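Local coordinates for protein possible thiol-disulfide isomerase (Cytophaga hutchinsonii, PDB 3HCZ) that probably makes, breaks or exchanges disulfide bonds through a thioredoxin-fold domain, at residues I35-W39 and F103-I109; E73-W79 and N93-N99; P113-V117 and R128-L134. The contacts are given in a common frame with arbitrary orientation. Residues are numbered along the deposited sequence.

Contact 1: I35-W39 and F103-I109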
# COMPACT_ATOMS: atom_id res chain seq x y z
N ILE A 35 4.38 -2.10 -2.20
CA ILE A 35 3.22 -2.69 -1.57
C ILE A 35 2.15 -1.59 -1.49
O ILE A 35 2.35 -0.58 -0.81
CB ILE A 35 3.57 -3.22 -0.15
CG1 ILE A 35 4.86 -4.07 -0.15
CG2 ILE A 35 2.38 -4.00 0.46
CD1 ILE A 35 4.86 -5.19 -1.18
N LEU A 36 1.06 -1.78 -2.20
CA LEU A 36 0.01 -0.85 -2.16
C LEU A 36 -0.92 -1.30 -1.02
O LEU A 36 -1.51 -2.38 -1.10
CB LEU A 36 -0.67 -0.77 -3.54
CG LEU A 36 -1.91 0.10 -3.65
CD1 LEU A 36 -1.69 1.56 -3.08
CD2 LEU A 36 -2.23 0.12 -5.16
N PHE A 37 -1.06 -0.48 0.02
CA PHE A 37 -1.82 -0.92 1.22
C PHE A 37 -2.93 0.05 1.64
O PHE A 37 -2.65 1.12 2.18
CB PHE A 37 -0.82 -1.17 2.37
CG PHE A 37 -1.41 -1.74 3.60
CD1 PHE A 37 -1.89 -3.06 3.63
CD2 PHE A 37 -1.49 -0.96 4.75
CE1 PHE A 37 -2.45 -3.59 4.84
CE2 PHE A 37 -2.05 -1.48 5.94
CZ PHE A 37 -2.51 -2.80 5.97
N PHE A 38 -4.19 -0.35 1.46
CA PHE A 38 -5.31 0.53 1.78
C PHE A 38 -5.81 0.17 3.17
O PHE A 38 -6.06 -1.01 3.46
CB PHE A 38 -6.46 0.40 0.77
CG PHE A 38 -6.09 0.74 -0.65
CD1 PHE A 38 -6.23 2.07 -1.13
CD2 PHE A 38 -5.63 -0.26 -1.53
CE1 PHE A 38 -5.86 2.42 -2.46
CE2 PHE A 38 -5.27 0.07 -2.88
CZ PHE A 38 -5.38 1.40 -3.34
N TRP A 39 -5.96 1.18 4.02
CA TRP A 39 -6.28 0.95 5.43
C TRP A 39 -7.04 2.14 6.00
O TRP A 39 -7.16 3.20 5.35
CB TRP A 39 -5.00 0.66 6.25
CG TRP A 39 -4.14 1.86 6.46
CD1 TRP A 39 -3.30 2.48 5.53
CD2 TRP A 39 -4.04 2.61 7.67
NE1 TRP A 39 -2.67 3.56 6.13
CE2 TRP A 39 -3.12 3.66 7.43
CE3 TRP A 39 -4.63 2.49 8.94
CZ2 TRP A 39 -2.79 4.59 8.43
CZ3 TRP A 39 -4.30 3.41 9.93
CH2 TRP A 39 -3.38 4.44 9.67
N PHE A 103 -12.22 5.41 -4.01
CA PHE A 103 -11.65 4.09 -3.62
C PHE A 103 -12.52 2.92 -4.06
O PHE A 103 -12.02 1.83 -4.37
CB PHE A 103 -11.30 4.01 -2.14
CG PHE A 103 -10.22 4.96 -1.72
CD1 PHE A 103 -8.91 4.68 -1.98
CD2 PHE A 103 -10.54 6.12 -1.03
CE1 PHE A 103 -7.87 5.55 -1.61
CE2 PHE A 103 -9.53 7.00 -0.66
CZ PHE A 103 -8.20 6.72 -0.92
N LYS A 104 -13.82 3.17 -4.09
CA LYS A 104 -14.76 2.17 -4.58
C LYS A 104 -14.76 1.97 -6.08
O LYS A 104 -14.64 0.84 -6.54
CB LYS A 104 -16.16 2.49 -4.10
CG LYS A 104 -16.59 1.59 -2.97
CD LYS A 104 -16.50 2.33 -1.66
CE LYS A 104 -17.83 2.17 -0.95
NZ LYS A 104 -17.79 2.95 0.30
N ILE A 105 -14.86 3.04 -6.87
CA ILE A 105 -14.81 2.86 -8.32
C ILE A 105 -13.43 2.35 -8.76
O ILE A 105 -13.33 1.32 -9.42
CB ILE A 105 -15.21 4.13 -9.14
CG1 ILE A 105 -16.68 4.49 -8.91
CG2 ILE A 105 -14.81 3.99 -10.68
CD1 ILE A 105 -17.15 5.78 -9.60
N THR A 106 -12.38 3.06 -8.38
CA THR A 106 -11.06 2.77 -8.93
C THR A 106 -10.41 1.47 -8.39
O THR A 106 -9.80 0.72 -9.16
CB THR A 106 -10.13 4.01 -8.80
OG1 THR A 106 -10.80 5.15 -9.38
CG2 THR A 106 -8.83 3.80 -9.56
N TYR A 107 -10.53 1.19 -7.10
CA TYR A 107 -9.81 0.08 -6.46
C TYR A 107 -10.70 -0.96 -5.79
O TYR A 107 -10.19 -1.94 -5.23
CB TYR A 107 -8.74 0.61 -5.47
CG TYR A 107 -7.38 0.85 -6.10
CD1 TYR A 107 -7.01 2.14 -6.55
CD2 TYR A 107 -6.47 -0.21 -6.28
CE1 TYR A 107 -5.74 2.35 -7.16
CE2 TYR A 107 -5.22 -0.00 -6.89
CZ TYR A 107 -4.86 1.29 -7.29
OH TYR A 107 -3.64 1.50 -7.87
N ASP A 108 -12.01 -0.76 -5.86
CA ASP A 108 -12.97 -1.68 -5.21
C ASP A 108 -12.70 -1.93 -3.73
O ASP A 108 -12.75 -3.08 -3.26
CB ASP A 108 -13.06 -2.98 -5.99
CG ASP A 108 -13.67 -2.77 -7.36
OD1 ASP A 108 -14.88 -2.43 -7.40
OD2 ASP A 108 -12.96 -2.90 -8.39
N ILE A 109 -12.41 -0.85 -3.00
CA ILE A 109 -12.16 -0.94 -1.56
C ILE A 109 -13.47 -0.94 -0.76
O ILE A 109 -14.15 0.09 -0.69
CB ILE A 109 -11.23 0.21 -1.05
CG1 ILE A 109 -9.95 0.30 -1.90
CG2 ILE A 109 -10.88 -0.01 0.42
CD1 ILE A 109 -9.04 -0.97 -1.82
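F38 lays its ring against three side chains of 103-109, buries 109 Å² there, and is the hub of an aromatic cluster with F103 and Y107 on one face of a thioredoxin-fold sheet. Each neighbour meets the ring differently. I109 CD1 lies over one face, 3.9 Å from the F38 ring centroid and 28° off the normal, a CH-pi contact. F103 touches rim to rim, CE1 of F38 to CE1 of F103 at 3.8 Å, with planes at 76° and neither ring over the other. Y107 packs obliquely, with centroids 4.7 Å apart and planes at 48°. L36, two residues earlier on the same face of the strand, extends the apolar patch.

No hydrogen bond crosses between the segments. The axes of strand 35-39 and helix 103-107 approach to 12.7 Å, with 155° between their directions, and the nearest CA atoms, F38 CA and I109 CA, are 7.8 Å apart, so side chains make the contact. The chain turns after the short helix at D108, whose positive phi (52°) breaks the helical path; I109 N still bonds to F103 O at 3.0 Å, which holds I109 beside the cluster. On the other face of the strand F37 packs on T50 and L53 of helix 49-60. At the edge of the patch Y107 OH hydrogen-bonds to P12 O, and the same Y107 OH lies 3.4 Å from L36 CD2.

Contact 2: E73-W79 and N93-N99. With SO4 (sulfate ion), chain C.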
# COMPACT_ATOMS: atom_id res chain seq x y z
N GLU A 73 -9.27 7.67 4.57
CA GLU A 73 -10.19 8.51 5.38
C GLU A 73 -10.29 9.89 4.77
O GLU A 73 -9.41 10.27 4.00
CB GLU A 73 -9.67 8.64 6.82
CG GLU A 73 -9.66 7.29 7.57
CD GLU A 73 -9.12 7.42 8.97
OE1 GLU A 73 -9.72 8.17 9.80
OE2 GLU A 73 -8.09 6.80 9.27
N ARG A 74 -11.32 10.64 5.13
CA ARG A 74 -11.56 11.95 4.53
C ARG A 74 -11.20 13.12 5.44
O ARG A 74 -11.56 14.26 5.14
CB ARG A 74 -13.02 12.04 4.03
CG ARG A 74 -13.35 11.00 2.94
CD ARG A 74 -12.50 11.29 1.66
NE ARG A 74 -12.70 10.30 0.61
CZ ARG A 74 -11.97 10.28 -0.51
NH1 ARG A 74 -11.06 11.25 -0.72
NH2 ARG A 74 -12.17 9.36 -1.44
N LYS A 75 -10.56 12.82 6.57
CA LYS A 75 -10.02 13.82 7.50
C LYS A 75 -8.62 13.39 7.94
O LYS A 75 -8.28 12.20 7.89
CB LYS A 75 -10.89 13.95 8.74
CG LYS A 75 -12.31 14.36 8.48
CD LYS A 75 -13.14 14.40 9.75
CE LYS A 75 -14.61 14.66 9.42
NZ LYS A 75 -15.34 15.31 10.56
N ASP A 76 -7.79 14.35 8.33
CA ASP A 76 -6.43 14.05 8.78
C ASP A 76 -6.31 13.52 10.22
O ASP A 76 -5.39 12.76 10.53
CB ASP A 76 -5.59 15.34 8.73
CG ASP A 76 -5.34 15.82 7.34
OD1 ASP A 76 -5.00 15.01 6.47
OD2 ASP A 76 -5.50 17.03 7.12
N GLU A 77 -7.18 13.96 11.13
CA GLU A 77 -6.88 13.86 12.54
C GLU A 77 -6.54 12.47 13.05
O GLU A 77 -5.50 12.29 13.72
CB GLU A 77 -7.99 14.48 13.38
CG GLU A 77 -7.60 14.63 14.83
CD GLU A 77 -8.67 15.35 15.63
OE1 GLU A 77 -9.14 14.80 16.66
OE2 GLU A 77 -9.05 16.48 15.22
N GLU A 78 -7.44 11.52 12.80
CA GLU A 78 -7.29 10.15 13.32
C GLU A 78 -6.16 9.39 12.62
O GLU A 78 -5.46 8.57 13.24
CB GLU A 78 -8.60 9.37 13.19
CG GLU A 78 -9.70 9.93 14.12
CD GLU A 78 -9.22 10.07 15.57
OE1 GLU A 78 -8.77 9.05 16.18
OE2 GLU A 78 -9.30 11.20 16.12
N TRP A 79 -6.02 9.66 11.32
CA TRP A 79 -4.93 9.10 10.54
C TRP A 79 -3.57 9.48 11.18
O TRP A 79 -2.72 8.61 11.43
CB TRP A 79 -5.06 9.66 9.13
CG TRP A 79 -3.94 9.38 8.19
CD1 TRP A 79 -3.39 8.14 7.89
CD2 TRP A 79 -3.27 10.33 7.35
NE1 TRP A 79 -2.41 8.29 6.92
CE2 TRP A 79 -2.30 9.62 6.59
CE3 TRP A 79 -3.38 11.71 7.16
CZ2 TRP A 79 -1.46 10.25 5.64
CZ3 TRP A 79 -2.53 12.35 6.22
CH2 TRP A 79 -1.58 11.61 5.47
N ASN A 93 3.25 6.98 4.11
CA ASN A 93 1.86 7.27 4.48
C ASN A 93 1.27 8.37 3.61
O ASN A 93 1.84 9.48 3.54
CB ASN A 93 1.78 7.72 5.93
CG ASN A 93 2.09 6.59 6.89
OD1 ASN A 93 1.34 5.61 6.95
ND2 ASN A 93 3.18 6.73 7.67
N VAL A 94 0.17 8.06 2.95
CA VAL A 94 -0.57 9.05 2.18
C VAL A 94 -2.07 9.00 2.49
O VAL A 94 -2.57 8.00 3.04
CB VAL A 94 -0.35 8.91 0.63
CG1 VAL A 94 1.11 9.21 0.24
CG2 VAL A 94 -0.75 7.50 0.09
N ARG A 95 -2.75 10.09 2.14
CA ARG A 95 -4.21 10.16 2.27
C ARG A 95 -4.69 10.95 1.05
O ARG A 95 -3.90 11.72 0.47
CB ARG A 95 -4.61 10.87 3.59
CG ARG A 95 -6.05 10.59 4.01
CD ARG A 95 -6.48 11.34 5.31
NE ARG A 95 -6.44 12.82 5.22
CZ ARG A 95 -7.34 13.55 4.55
NH1 ARG A 95 -7.21 14.86 4.51
NH2 ARG A 95 -8.33 12.98 3.87
N ASP A 96 -5.96 10.82 0.69
CA ASP A 96 -6.53 11.57 -0.43
C ASP A 96 -7.03 12.97 -0.09
O ASP A 96 -8.20 13.31 -0.32
CB ASP A 96 -7.60 10.69 -1.11
CG ASP A 96 -8.06 11.26 -2.46
OD1 ASP A 96 -7.23 11.84 -3.21
OD2 ASP A 96 -9.25 11.17 -2.75
N SER A 97 -6.12 13.81 0.41
CA SER A 97 -6.50 15.09 0.95
C SER A 97 -6.93 16.06 -0.15
O SER A 97 -7.60 17.06 0.13
CB SER A 97 -5.35 15.74 1.77
OG SER A 97 -4.32 16.26 0.94
N LYS A 98 -6.52 15.79 -1.39
CA LYS A 98 -6.94 16.66 -2.48
C LYS A 98 -8.03 16.05 -3.36
O LYS A 98 -8.27 16.54 -4.48
CB LYS A 98 -5.74 17.05 -3.32
CG LYS A 98 -4.72 17.82 -2.54
CD LYS A 98 -4.94 19.28 -2.73
CE LYS A 98 -3.80 20.03 -2.05
NZ LYS A 98 -3.37 21.20 -2.84
N ASN A 99 -8.68 15.01 -2.85
CA ASN A 99 -9.87 14.47 -3.47
C ASN A 99 -9.72 14.03 -4.93
O ASN A 99 -10.42 14.55 -5.83
CB ASN A 99 -10.97 15.52 -3.40
CG ASN A 99 -11.18 15.98 -2.02
OD1 ASN A 99 -10.71 17.07 -1.64
ND2 ASN A 99 -11.79 15.12 -1.20
S SO4 C . -9.19 17.08 10.06
O1 SO4 C . -9.09 15.94 10.97
O2 SO4 C . -8.20 18.08 10.45
O3 SO4 C . -8.98 16.73 8.65
O4 SO4 C . -10.52 17.67 10.20
O HOH W 1 -7.94 9.12 1.71
O HOH W 2 -1.21 5.99 5.65
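Three residues, R95 (141 Å²), W79 (86 Å²) and R74 (76 Å²), contribute most of the 454 Å² buried here. R95 points its CA-to-CB bond across the gap and sends its guanidinium into the bend before helix 77-86. NH2 of R95 donates to E73 O at 2.9 Å (154°), while NE and NH1 of R95 both reach D76 OD1, at 2.9 and 3.0 Å, in a salt bridge. One group thus ties the backbone and a side chain of the same bend. W79 supplies the apolar half: R95 CB lies 3.6 Å from the centroid of the W79 six-membered ring, 9° off its normal, a well-centred CH-pi contact.

R74 starts away from the strand and curls back through two m rotamers, so that its NH1 meets D96 OD2 at 2.7 Å in a second salt bridge; its NH2 bonds to T101 O. Two waters fill remaining gaps, one joining E73 O to D96 N and the other W79 NE1 to N93 OD1, which also bonds to W91 NE1. The backbone nitrogens of D76 and E77 hold a sulfate, probably from the crystallisation liquor.

The contact belongs to the beta-alpha-beta unit 65-71, 77-86, 92-95: it links the connection into the helix with the end of edge strand 92-95, whose V94 pairs with A69 and N71 of the adjoining strand 65-71.

Contact 3: P113-V117 and R128-L134. With SO4 (sulfate ion), chain D.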
# COMPACT_ATOMS: atom_id res chain seq x y z
N PRO A 113 -8.19 -3.90 5.82
CA PRO A 113 -7.25 -3.30 4.88
C PRO A 113 -7.17 -4.18 3.64
O PRO A 113 -7.69 -5.32 3.67
CB PRO A 113 -5.93 -3.32 5.64
CG PRO A 113 -6.03 -4.52 6.59
CD PRO A 113 -7.52 -4.84 6.74
N VAL A 114 -6.56 -3.66 2.57
CA VAL A 114 -6.44 -4.39 1.32
C VAL A 114 -5.01 -4.18 0.79
O VAL A 114 -4.53 -3.05 0.78
CB VAL A 114 -7.37 -3.85 0.23
CG1 VAL A 114 -7.21 -4.71 -1.05
CG2 VAL A 114 -8.84 -3.86 0.68
N LEU A 115 -4.36 -5.24 0.31
CA LEU A 115 -2.95 -5.17 -0.07
C LEU A 115 -2.72 -5.67 -1.52
O LEU A 115 -3.22 -6.76 -1.91
CB LEU A 115 -2.13 -6.04 0.92
CG LEU A 115 -0.60 -6.04 0.82
CD1 LEU A 115 -0.05 -6.44 2.16
CD2 LEU A 115 -0.15 -7.05 -0.26
N TYR A 116 -2.00 -4.88 -2.32
CA TYR A 116 -1.53 -5.31 -3.64
C TYR A 116 -0.03 -5.28 -3.65
O TYR A 116 0.56 -4.44 -2.99
CB TYR A 116 -2.03 -4.37 -4.75
CG TYR A 116 -3.54 -4.43 -4.93
CD1 TYR A 116 -4.10 -5.28 -5.89
CD2 TYR A 116 -4.40 -3.65 -4.13
CE1 TYR A 116 -5.50 -5.32 -6.08
CE2 TYR A 116 -5.81 -3.72 -4.30
CZ TYR A 116 -6.34 -4.55 -5.28
OH TYR A 116 -7.71 -4.67 -5.49
N VAL A 117 0.62 -6.16 -4.41
CA VAL A 117 2.05 -6.06 -4.59
C VAL A 117 2.25 -5.64 -6.05
O VAL A 117 1.68 -6.23 -6.98
CB VAL A 117 2.79 -7.41 -4.31
CG1 VAL A 117 4.30 -7.26 -4.48
CG2 VAL A 117 2.43 -7.91 -2.87
N ARG A 128 -4.59 -8.57 -3.29
CA ARG A 128 -5.41 -8.81 -2.10
C ARG A 128 -4.95 -10.03 -1.31
O ARG A 128 -5.77 -10.86 -0.85
CB ARG A 128 -6.89 -8.94 -2.48
CG ARG A 128 -7.49 -7.63 -2.99
CD ARG A 128 -9.01 -7.74 -3.11
NE ARG A 128 -9.61 -6.48 -3.52
CZ ARG A 128 -10.39 -5.74 -2.76
NH1 ARG A 128 -10.70 -6.09 -1.53
NH2 ARG A 128 -10.88 -4.62 -3.25
N ILE A 129 -3.64 -10.16 -1.15
CA ILE A 129 -3.06 -11.26 -0.37
C ILE A 129 -2.76 -10.76 1.05
O ILE A 129 -2.72 -9.54 1.29
CB ILE A 129 -1.80 -11.85 -1.05
CG1 ILE A 129 -0.72 -10.77 -1.20
CG2 ILE A 129 -2.17 -12.40 -2.45
CD1 ILE A 129 0.64 -11.37 -1.55
N GLY A 130 -2.58 -11.65 2.00
CA GLY A 130 -2.37 -11.16 3.38
C GLY A 130 -0.91 -10.85 3.56
O GLY A 130 -0.05 -11.50 2.93
N TYR A 131 -0.58 -9.92 4.46
CA TYR A 131 0.85 -9.63 4.73
C TYR A 131 1.63 -10.91 5.13
O TYR A 131 2.82 -11.03 4.85
CB TYR A 131 0.99 -8.55 5.83
CG TYR A 131 0.89 -9.14 7.23
CD1 TYR A 131 2.00 -9.69 7.87
CD2 TYR A 131 -0.34 -9.22 7.88
CE1 TYR A 131 1.90 -10.28 9.09
CE2 TYR A 131 -0.45 -9.79 9.14
CZ TYR A 131 0.68 -10.32 9.72
OH TYR A 131 0.58 -10.90 10.96
N GLU A 132 0.95 -11.89 5.74
CA GLU A 132 1.65 -13.06 6.23
C GLU A 132 2.08 -13.97 5.09
O GLU A 132 2.88 -14.88 5.31
CB GLU A 132 0.83 -13.83 7.30
CG GLU A 132 -0.31 -14.63 6.77
CD GLU A 132 -1.59 -13.81 6.60
OE1 GLU A 132 -1.55 -12.55 6.54
OE2 GLU A 132 -2.67 -14.46 6.53
N ASN A 133 1.57 -13.72 3.88
CA ASN A 133 1.97 -14.48 2.70
C ASN A 133 2.99 -13.78 1.79
O ASN A 133 3.42 -14.34 0.78
CB ASN A 133 0.73 -14.93 1.91
CG ASN A 133 -0.12 -15.90 2.70
OD1 ASN A 133 -1.33 -15.74 2.81
ND2 ASN A 133 0.51 -16.89 3.30
N LEU A 134 3.40 -12.58 2.17
CA LEU A 134 4.36 -11.81 1.37
C LEU A 134 5.74 -12.45 1.12
O LEU A 134 6.25 -12.41 -0.02
CB LEU A 134 4.58 -10.42 1.99
CG LEU A 134 3.55 -9.34 1.75
CD1 LEU A 134 3.92 -8.20 2.66
CD2 LEU A 134 3.61 -8.89 0.28
S SO4 D . -11.43 -10.62 -1.96
O1 SO4 D . -10.61 -11.26 -3.02
O2 SO4 D . -11.71 -11.47 -0.81
O3 SO4 D . -10.63 -9.49 -1.53
O4 SO4 D . -12.74 -10.16 -2.42
O HOH W 3 -5.39 -7.79 1.15
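R128 has a left-handed backbone (59/43), and its side chain, chi1 m followed by two t angles, extends beside V114 and Y116; R128 as a whole has 106 Å² covered by segment 113-117. This conformation brings R128 NE to Y116 OH at 3.3 Å, a hydrogen bond, and puts V114 CG1 over a face of the guanidinium; V114 CG1 also lies 3.5 Å from R128 CG. Y116 itself is m: its CA-to-CB bond points away from the loop, yet its ring presents one face to R128 N. The main-chain link, R128 N to L115 O, is short at 2.7 Å but weak, its angle being 124°. A water adds a bridge from L115 N to I129 O.

The apolar half depends on L115 (t, t), V117 (t), I129 (p, t) and L134 (m, t). L115 CD2 lies 3.9 Å from I129 CG1 and 4.2 Å from L134 CD2, while V117 CG2 approaches L134 CD2 to 3.5 Å. Y131 is p, and its side chain touches K52 and L53 of helix 49-60.

Strand 114-118, its hairpin partner 124-127 and the following helix 134-147 form the C-terminal beta-beta-alpha half of a thioredoxin fold, with P113, preceded by a cis peptide bond, in the position of the fold's hallmark cis-proline.

All three contacts reach one mixed sheet. Contacts 1 and 3, centres about 12 Å apart, share its middle: F38 N to V114 O and L36 N to Y116 O, both 2.8 Å, are probable hydrogen bonds between neighbouring strands. The centres of contacts 1 and 2 are about 14 Å apart, yet they touch through W39 CZ2 and W79 CD1 (3.6 Å) and F103 CE2 and R74 NH2 (3.6 Å). Contacts 2 and 3, centres about 21 Å apart, do not touch. F38 O, 3.2 Å from P113 CB, places P113 beside the C-terminal end of strand 33-39, which leads into the region where thioredoxin-like proteins carry CXXC, probably the redox site here.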